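Local coordinates for xylanase and alpha-amylase inhibitor protein (Scadoxus multiflorus, PDB 3MU7), which probably inhibits xylanases and alpha-amylases and has a TIM-barrel fold of glycosyl hydrolase family 18, at residues W9-E15 with I48-S52; Y29-L35 with V68-I74. One frame throughout, in Å; residues are numbered along the deposited sequence.

Interaction 1: residues W9-E15 with I48-S52; sequences WGQSFDE and ISGHS. With PO4 (phosphate ion), chain B.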
ATOM      1  N   TRP A   9      -4.172   3.720   5.661  1.00  6.59           N
ATOM      2  CA  TRP A   9      -5.251   4.090   6.570  1.00  6.57           C
ATOM      3  C   TRP A   9      -5.772   2.809   7.215  1.00  6.47           C
ATOM      4  O   TRP A   9      -5.693   1.733   6.613  1.00  6.29           O
ATOM      5  CB  TRP A   9      -6.371   4.806   5.799  1.00  6.40           C
ATOM      6  CG  TRP A   9      -7.462   5.308   6.691  1.00  6.56           C
ATOM      7  CD1 TRP A   9      -7.537   6.540   7.265  1.00  6.98           C
ATOM      8  CD2 TRP A   9      -8.611   4.578   7.144  1.00  6.78           C
ATOM      9  NE1 TRP A   9      -8.672   6.631   8.042  1.00  6.58           N
ATOM     10  CE2 TRP A   9      -9.341   5.439   7.991  1.00  6.87           C
ATOM     11  CE3 TRP A   9      -9.104   3.289   6.904  1.00  6.87           C
ATOM     12  CZ2 TRP A   9     -10.528   5.048   8.616  1.00  7.74           C
ATOM     13  CZ3 TRP A   9     -10.287   2.899   7.529  1.00  7.60           C
ATOM     14  CH2 TRP A   9     -10.985   3.783   8.369  1.00  8.00           C
ATOM     15  N   GLY A  10      -6.283   2.913   8.442  1.00  6.08           N
ATOM     16  CA  GLY A  10      -6.933   1.781   9.093  1.00  6.34           C
ATOM     17  C   GLY A  10      -6.208   1.248  10.311  1.00  6.37           C
ATOM     18  O   GLY A  10      -6.633   0.249  10.887  1.00  7.11           O
ATOM     19  N   GLN A  11      -5.126   1.926  10.698  1.00  6.57           N
ATOM     20  CA  GLN A  11      -4.201   1.457  11.731  1.00  7.03           C
ATOM     21  C   GLN A  11      -4.554   1.842  13.166  1.00  7.10           C
ATOM     22  O   GLN A  11      -3.884   1.394  14.089  1.00  7.42           O
ATOM     23  CB  GLN A  11      -2.769   1.915  11.405  1.00  6.91           C
ATOM     24  CG  GLN A  11      -2.157   1.224  10.183  1.00  7.18           C
ATOM     25  CD  GLN A  11      -2.841   1.601   8.869  1.00  6.50           C
ATOM     26  OE1 GLN A  11      -2.922   2.779   8.513  1.00  6.57           O
ATOM     27  NE2 GLN A  11      -3.313   0.601   8.137  1.00  7.31           N
ATOM     28  N   SER A  12      -5.595   2.649  13.369  1.00  6.89           N
ATOM     29  CA  SER A  12      -5.984   3.009  14.731  1.00  7.28           C
ATOM     30  C   SER A  12      -7.460   3.305  14.819  1.00  6.93           C
ATOM     31  O   SER A  12      -7.988   4.096  14.041  1.00  7.29           O
ATOM     32  CB  SER A  12      -5.215   4.234  15.233  1.00  7.38           C
ATOM     33  OG  SER A  12      -5.585   4.515  16.579  1.00  8.50           O
ATOM     34  N   PHE A  13      -8.120   2.729  15.816  1.00  7.33           N
ATOM     35  CA  PHE A  13      -9.533   2.994  16.014  1.00  7.28           C
ATOM     36  C   PHE A  13      -9.839   4.489  16.117  1.00  7.22           C
ATOM     37  O   PHE A  13     -10.899   4.938  15.681  1.00  7.82           O
ATOM     38  CB  PHE A  13     -10.039   2.269  17.260  1.00  7.59           C
ATOM     39  CG  PHE A  13     -11.518   2.413  17.482  1.00  8.14           C
ATOM     40  CD1 PHE A  13     -12.419   1.751  16.657  1.00  8.73           C
ATOM     41  CD2 PHE A  13     -12.013   3.211  18.514  1.00  9.52           C
ATOM     42  CE1 PHE A  13     -13.797   1.869  16.862  1.00 10.21           C
ATOM     43  CE2 PHE A  13     -13.384   3.340  18.717  1.00 10.73           C
ATOM     44  CZ  PHE A  13     -14.276   2.671  17.895  1.00 11.49           C
ATOM     45  N   ASP A  14      -8.921   5.249  16.707  1.00  7.25           N
ATOM     46  CA  ASP A  14      -9.167   6.665  16.957  1.00  7.90           C
ATOM     47  C   ASP A  14      -8.605   7.588  15.892  1.00  8.09           C
ATOM     48  O   ASP A  14      -8.571   8.799  16.090  1.00  9.20           O
ATOM     49  CB  ASP A  14      -8.641   7.055  18.332  1.00  8.64           C
ATOM     50  CG  ASP A  14      -9.269   6.235  19.422  1.00  8.69           C
ATOM     51  OD1 ASP A  14     -10.508   6.241  19.529  1.00  9.76           O
ATOM     52  OD2 ASP A  14      -8.526   5.545  20.137  1.00 10.52           O
ATOM     53  N   GLU A  15      -8.188   7.040  14.755  1.00  7.67           N
ATOM     54  CA  GLU A  15      -7.604   7.864  13.705  1.00  7.76           C
ATOM     55  C   GLU A  15      -8.647   8.728  12.995  1.00  7.81           C
ATOM     56  O   GLU A  15      -9.846   8.430  12.994  1.00  7.89           O
ATOM     57  CB  GLU A  15      -6.861   7.001  12.683  1.00  7.83           C
ATOM     58  CG  GLU A  15      -7.771   6.230  11.744  1.00  7.66           C
ATOM     59  CD  GLU A  15      -7.004   5.206  10.937  1.00  6.74           C
ATOM     60  OE1 GLU A  15      -6.124   5.617  10.147  1.00  7.50           O
ATOM     61  OE2 GLU A  15      -7.288   3.997  11.084  1.00  7.09           O
ATOM     62  N   ILE A  48      -8.991  -3.931  10.628  1.00  7.19           N
ATOM     63  CA  ILE A  48      -8.933  -2.507  10.336  1.00  7.42           C
ATOM     64  C   ILE A  48      -9.129  -1.718  11.630  1.00  7.09           C
ATOM     65  O   ILE A  48      -9.858  -0.729  11.677  1.00  6.89           O
ATOM     66  CB  ILE A  48      -9.935  -2.089   9.221  1.00  7.26           C
ATOM     67  CG1 ILE A  48     -11.368  -2.550   9.529  1.00  8.44           C
ATOM     68  CG2 ILE A  48      -9.468  -2.637   7.870  1.00  8.91           C
ATOM     69  CD1 ILE A  48     -12.423  -1.938   8.604  1.00  9.50           C
ATOM     70  N   SER A  49      -8.477  -2.192  12.688  1.00  7.39           N
ATOM     71  CA  SER A  49      -8.395  -1.494  13.975  1.00  7.35           C
ATOM     72  C   SER A  49      -9.761  -1.086  14.526  1.00  7.15           C
ATOM     73  O   SER A  49      -9.933   0.018  15.045  1.00  7.82           O
ATOM     74  CB  SER A  49      -7.460  -0.283  13.876  1.00  7.40           C
ATOM     75  OG  SER A  49      -6.198  -0.669  13.362  1.00  7.75           O
ATOM     76  N   GLY A  50     -10.731  -1.983  14.396  1.00  7.49           N
ATOM     77  CA  GLY A  50     -12.048  -1.772  14.980  1.00  7.97           C
ATOM     78  C   GLY A  50     -12.987  -0.878  14.200  1.00  7.94           C
ATOM     79  O   GLY A  50     -14.126  -0.703  14.614  1.00  8.36           O
ATOM     80  N   HIS A  51     -12.540  -0.313  13.078  1.00  7.53           N
ATOM     81  CA  HIS A  51     -13.431   0.498  12.242  1.00  7.79           C
ATOM     82  C   HIS A  51     -14.536  -0.380  11.668  1.00  8.22           C
ATOM     83  O   HIS A  51     -14.304  -1.540  11.358  1.00  8.57           O
ATOM     84  CB  HIS A  51     -12.659   1.126  11.080  1.00  7.74           C
ATOM     85  CG  HIS A  51     -11.603   2.101  11.497  1.00  7.15           C
ATOM     86  ND1 HIS A  51     -11.873   3.234  12.234  1.00  7.98           N
ATOM     87  CD2 HIS A  51     -10.274   2.128  11.240  1.00  7.21           C
ATOM     88  CE1 HIS A  51     -10.752   3.909  12.423  1.00  7.34           C
ATOM     89  NE2 HIS A  51      -9.768   3.259  11.828  1.00  7.15           N
ATOM     90  N   SER A  52     -15.736   0.172  11.525  1.00  8.77           N
ATOM     91  CA  SER A  52     -16.839  -0.570  10.925  1.00  9.72           C
ATOM     92  C   SER A  52     -16.612  -0.795   9.426  1.00  9.66           C
ATOM     93  O   SER A  52     -16.558   0.172   8.666  1.00  8.93           O
ATOM     94  CB  SER A  52     -18.149   0.178  11.144  1.00 10.21           C
ATOM     95  OG  SER A  52     -19.157  -0.353  10.305  1.00 11.66           O
TER
HETATM   96  P   PO4 B 274     -15.351   3.891  12.450  1.00 15.84           P
HETATM   97  O1  PO4 B 274     -14.193   3.859  13.409  1.00 13.56           O
HETATM   98  O2  PO4 B 274     -16.062   5.217  12.571  1.00 16.36           O
HETATM   99  O3  PO4 B 274     -14.796   3.775  11.050  1.00 16.71           O
HETATM  100  O4  PO4 B 274     -16.294   2.755  12.755  1.00 15.20           O

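Interaction 2: residues Y29-L35 with V68-I74; sequences YVIIGFL and VKVLLSI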
ATOM      1  N   TYR A  29      -3.584   8.207  -3.304  1.00  7.74           N
ATOM      2  CA  TYR A  29      -4.016   6.852  -2.968  1.00  7.62           C
ATOM      3  C   TYR A  29      -4.190   6.776  -1.471  1.00  7.20           C
ATOM      4  O   TYR A  29      -3.333   7.257  -0.716  1.00  7.23           O
ATOM      5  CB  TYR A  29      -2.944   5.815  -3.287  1.00  9.04           C
ATOM      6  CG  TYR A  29      -2.622   5.544  -4.725  1.00 11.77           C
ATOM      7  CD1 TYR A  29      -3.269   4.520  -5.416  1.00 14.51           C
ATOM      8  CD2 TYR A  29      -1.615   6.248  -5.379  1.00 14.80           C
ATOM      9  CE1 TYR A  29      -2.953   4.227  -6.741  1.00 17.39           C
ATOM     10  CE2 TYR A  29      -1.291   5.964  -6.709  1.00 17.27           C
ATOM     11  CZ  TYR A  29      -1.964   4.954  -7.377  1.00 18.19           C
ATOM     12  OH  TYR A  29      -1.650   4.674  -8.688  1.00 21.45           O
ATOM     13  N   VAL A  30      -5.270   6.126  -1.046  1.00  6.43           N
ATOM     14  CA  VAL A  30      -5.444   5.729   0.348  1.00  6.71           C
ATOM     15  C   VAL A  30      -5.578   4.216   0.364  1.00  6.40           C
ATOM     16  O   VAL A  30      -6.382   3.644  -0.376  1.00  6.98           O
ATOM     17  CB  VAL A  30      -6.645   6.425   1.024  1.00  6.77           C
ATOM     18  CG1 VAL A  30      -6.819   5.909   2.436  1.00  7.99           C
ATOM     19  CG2 VAL A  30      -6.425   7.920   1.072  1.00  8.58           C
ATOM     20  N   ILE A  31      -4.745   3.580   1.182  1.00  6.11           N
ATOM     21  CA  ILE A  31      -4.644   2.139   1.204  1.00  6.33           C
ATOM     22  C   ILE A  31      -5.194   1.644   2.535  1.00  6.00           C
ATOM     23  O   ILE A  31      -4.596   1.859   3.596  1.00  6.06           O
ATOM     24  CB  ILE A  31      -3.180   1.668   1.046  1.00  6.26           C
ATOM     25  CG1 ILE A  31      -2.483   2.377  -0.127  1.00  7.70           C
ATOM     26  CG2 ILE A  31      -3.143   0.153   0.911  1.00  6.71           C
ATOM     27  CD1 ILE A  31      -0.957   2.297  -0.062  1.00  9.78           C
ATOM     28  N   ILE A  32      -6.354   0.998   2.478  1.00  6.03           N
ATOM     29  CA  ILE A  32      -6.976   0.455   3.680  1.00  6.48           C
ATOM     30  C   ILE A  32      -6.262  -0.832   4.090  1.00  6.03           C
ATOM     31  O   ILE A  32      -6.222  -1.791   3.307  1.00  6.25           O
ATOM     32  CB  ILE A  32      -8.475   0.159   3.452  1.00  6.75           C
ATOM     33  CG1 ILE A  32      -9.245   1.424   3.056  1.00  7.60           C
ATOM     34  CG2 ILE A  32      -9.079  -0.482   4.707  1.00  7.28           C
ATOM     35  CD1 ILE A  32     -10.606   1.132   2.463  1.00  9.51           C
ATOM     36  N   GLY A  33      -5.690  -0.853   5.292  1.00  5.90           N
ATOM     37  CA  GLY A  33      -5.033  -2.061   5.791  1.00  6.27           C
ATOM     38  C   GLY A  33      -5.732  -2.569   7.037  1.00  6.10           C
ATOM     39  O   GLY A  33      -6.096  -1.761   7.888  1.00  6.87           O
ATOM     40  N   PHE A  34      -5.940  -3.882   7.192  1.00  6.14           N
ATOM     41  CA  PHE A  34      -5.459  -4.959   6.314  1.00  6.67           C
ATOM     42  C   PHE A  34      -6.426  -6.127   6.322  1.00  6.89           C
ATOM     43  O   PHE A  34      -7.098  -6.391   7.334  1.00  7.57           O
ATOM     44  CB  PHE A  34      -4.112  -5.508   6.813  1.00  7.07           C
ATOM     45  CG  PHE A  34      -2.998  -4.521   6.719  1.00  6.99           C
ATOM     46  CD1 PHE A  34      -2.300  -4.358   5.529  1.00  7.38           C
ATOM     47  CD2 PHE A  34      -2.680  -3.716   7.806  1.00  7.73           C
ATOM     48  CE1 PHE A  34      -1.291  -3.411   5.426  1.00  7.06           C
ATOM     49  CE2 PHE A  34      -1.682  -2.762   7.712  1.00  7.76           C
ATOM     50  CZ  PHE A  34      -0.987  -2.605   6.520  1.00  7.84           C
ATOM     51  N   LEU A  35      -6.481  -6.853   5.211  1.00  6.56           N
ATOM     52  CA  LEU A  35      -7.002  -8.216   5.238  1.00  7.15           C
ATOM     53  C   LEU A  35      -5.824  -9.065   5.704  1.00  7.58           C
ATOM     54  O   LEU A  35      -4.979  -9.481   4.898  1.00  7.94           O
ATOM     55  CB  LEU A  35      -7.497  -8.654   3.861  1.00  7.08           C
ATOM     56  CG  LEU A  35      -8.289  -9.967   3.875  1.00  7.69           C
ATOM     57  CD1 LEU A  35      -9.738  -9.718   4.267  1.00  8.70           C
ATOM     58  CD2 LEU A  35      -8.224 -10.678   2.532  1.00  9.00           C
ATOM     59  N   VAL A  68      -9.501  10.384  -5.306  1.00 10.36           N
ATOM     60  CA  VAL A  68      -8.574   9.546  -4.552  1.00 10.14           C
ATOM     61  C   VAL A  68      -8.840   8.067  -4.824  1.00 10.04           C
ATOM     62  O   VAL A  68      -9.976   7.591  -4.693  1.00 11.00           O
ATOM     63  CB  VAL A  68      -8.678   9.854  -3.039  1.00 10.23           C
ATOM     64  CG1 VAL A  68      -7.618   9.079  -2.270  1.00 11.14           C
ATOM     65  CG2 VAL A  68      -8.534  11.341  -2.777  1.00 10.84           C
ATOM     66  N   LYS A  69      -7.805   7.337  -5.215  1.00  9.25           N
ATOM     67  CA  LYS A  69      -7.928   5.896  -5.403  1.00  9.49           C
ATOM     68  C   LYS A  69      -7.839   5.195  -4.056  1.00  8.37           C
ATOM     69  O   LYS A  69      -6.993   5.534  -3.221  1.00  9.12           O
ATOM     70  CB  LYS A  69      -6.849   5.377  -6.347  1.00  9.74           C
ATOM     71  CG  LYS A  69      -7.024   5.837  -7.792  1.00 12.59           C
ATOM     72  CD  LYS A  69      -6.000   5.210  -8.723  1.00 17.42           C
ATOM     73  CE  LYS A  69      -6.419   5.372 -10.182  1.00 19.62           C
ATOM     74  NZ  LYS A  69      -5.415   4.792 -11.117  1.00 22.36           N
ATOM     75  N   VAL A  70      -8.723   4.228  -3.850  1.00  7.53           N
ATOM     76  CA  VAL A  70      -8.801   3.505  -2.588  1.00  6.96           C
ATOM     77  C   VAL A  70      -8.509   2.033  -2.831  1.00  6.92           C
ATOM     78  O   VAL A  70      -9.196   1.374  -3.623  1.00  6.55           O
ATOM     79  CB  VAL A  70     -10.188   3.661  -1.929  1.00  7.21           C
ATOM     80  CG1 VAL A  70     -10.205   2.977  -0.581  1.00  7.92           C
ATOM     81  CG2 VAL A  70     -10.554   5.139  -1.774  1.00  8.45           C
ATOM     82  N   LEU A  71      -7.486   1.527  -2.149  1.00  6.38           N
ATOM     83  CA  LEU A  71      -7.048   0.136  -2.298  1.00  6.61           C
ATOM     84  C   LEU A  71      -7.278  -0.612  -1.008  1.00  6.35           C
ATOM     85  O   LEU A  71      -7.335  -0.009   0.067  1.00  7.19           O
ATOM     86  CB  LEU A  71      -5.559   0.068  -2.638  1.00  7.26           C
ATOM     87  CG  LEU A  71      -5.022   0.968  -3.747  1.00  8.56           C
ATOM     88  CD1 LEU A  71      -3.510   0.805  -3.874  1.00 10.70           C
ATOM     89  CD2 LEU A  71      -5.693   0.702  -5.062  1.00 10.70           C
ATOM     90  N   LEU A  72      -7.420  -1.930  -1.114  1.00  6.37           N
ATOM     91  CA  LEU A  72      -7.370  -2.804   0.046  1.00  6.19           C
ATOM     92  C   LEU A  72      -6.024  -3.496   0.067  1.00  6.08           C
ATOM     93  O   LEU A  72      -5.580  -4.071  -0.937  1.00  6.27           O
ATOM     94  CB  LEU A  72      -8.464  -3.873   0.002  1.00  6.95           C
ATOM     95  CG  LEU A  72      -8.436  -4.943   1.104  1.00  7.02           C
ATOM     96  CD1 LEU A  72      -8.683  -4.338   2.488  1.00  8.33           C
ATOM     97  CD2 LEU A  72      -9.434  -6.052   0.808  1.00  8.76           C
ATOM     98  N   SER A  73      -5.373  -3.441   1.220  1.00  5.57           N
ATOM     99  CA  SER A  73      -4.099  -4.110   1.403  1.00  5.74           C
ATOM    100  C   SER A  73      -4.274  -5.479   2.050  1.00  5.89           C
ATOM    101  O   SER A  73      -4.941  -5.612   3.088  1.00  6.54           O
ATOM    102  CB  SER A  73      -3.175  -3.240   2.242  1.00  5.95           C
ATOM    103  OG  SER A  73      -1.864  -3.775   2.282  1.00  6.33           O
ATOM    104  N   ILE A  74      -3.665  -6.485   1.427  1.00  5.91           N
ATOM    105  CA  ILE A  74      -3.638  -7.839   1.967  1.00  6.62           C
ATOM    106  C   ILE A  74      -2.322  -8.082   2.694  1.00  6.61           C
ATOM    107  O   ILE A  74      -1.257  -7.579   2.287  1.00  6.81           O
ATOM    108  CB  ILE A  74      -3.902  -8.920   0.882  1.00  6.54           C
ATOM    109  CG1 ILE A  74      -2.823  -8.898  -0.209  1.00  6.92           C
ATOM    110  CG2 ILE A  74      -5.306  -8.735   0.290  1.00  7.73           C
ATOM    111  CD1 ILE A  74      -2.913 -10.067  -1.174  1.00  7.98           C
TER
HETATM  112  O   HOH W   1      -3.197   2.925 -10.029  1.00 41.92           O

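Interaction 1: residues W9-E15 with I48-S52
G10 CA lies 4.9 Å from I48 CA and F13 CA 5.1 Å from S49 CA, the first loop making a type I turn from S12 to E15 and the second a type I' turn from I48 to H51. The hydroxyl of S49 donates to the carbonyl of G10, OG to O 2.7 Å, lying in the carbonyl plane on a lone pair. H51 has the largest share of the contact. Its NE2 donates to OE2 of E15 at 2.7 Å; OE2 lies close to the imidazole plane, while NE2 meets it on the anti side, tilted 24° from the carboxylate plane. The amide of S12 grips the same oxygen from the opposite face, N to OE2 3.1 Å. The W9 indole, CG anti to the backbone N (chi1 -176°), brings CH2 over one face of the imidazole in an offset stack, the six-membered ring and the H51 ring 4.4 Å between centroids with their planes 23° apart; its NE1 is held by the carbonyl of R16. At the other end of the imidazole ND1 donates to phosphate O1 at 2.7 Å, and S52 N binds O4 of the same ion, probably from the crystallisation liquor. With alanine here instead of H51, OE2 of E15 would probably lose a donor and W9 its stacking partner. The ring of F13 turns its edge to the carbonyl oxygens of S49 and G50, CE1 to G50 O 3.4 Å. This histidine–carboxylate pair joins the loop after barrel strand 5-9 to that after the short antiparallel strand 45-46, in a family 18 TIM barrel.

Interaction 2: residues Y29-L35 with V68-I74
V30 and I32 alternate with K69, L71 and S73 in a parallel backbone ladder, the two strand segments inclined at 27°. The amide of V30 donates to K69 O (2.8 Å) and its carbonyl accepts from L71 N; I32 does the same between L71 O and S73 N. The last rung runs from L35 N to S73 O at 2.9 Å, just after the cis peptide joining G33 to F34. Weaker CA-H...O contacts accompany the ladder, among them V70 CA to V30 O. These are neighbouring strands of the TIM barrel, with strands 5-9 and 120-125 continuing the sheet beyond them.

Apolar contacts occupy both faces. On the one bearing V30, I32 and L35, I32 CD1 meets V70 CG1 at 3.6 Å and V30 CG2 meets V68 CG1; L35 CD2 reaches I74 CG2, and helix 86-101 covers L35 and L72. On the other, L71 CD1 touches both Y29 CD1 and I31 CG1, and I31 CG2 packs on S73 CB at 3.6 Å.

A chi1 of -172° turns S73 OG away from its own amide, toward the edge of the F34 ring, 3.2 Å from F34 CE1; OG is hydrogen-bonded to OD2 of D122. Y29 and K69 extend side by side, and one water joins them, 2.7 Å from Y29 OH and accepting from K69 NZ at 3.1 Å.

From the N terminus, strand 5-9 leads into the first loop of interaction 1, and the chain then passes helix 18-23 to strand 29-37, the first partner of interaction 2. Next come strand 45-46 and the loop 48-52, which closes interaction 1 before helix 56-65 carries the chain to strand 69-76 and interaction 2 is closed. The segments alternate, so the two contacts cross; each spans 32 intervening residues. They also touch: W9, at the end of its strand, pairs with I31 and G33 through probable backbone hydrogen bonds. Interaction 2 lies within the barrel wall, and interaction 1 ties together loops beyond strands 5-9 and 45-46.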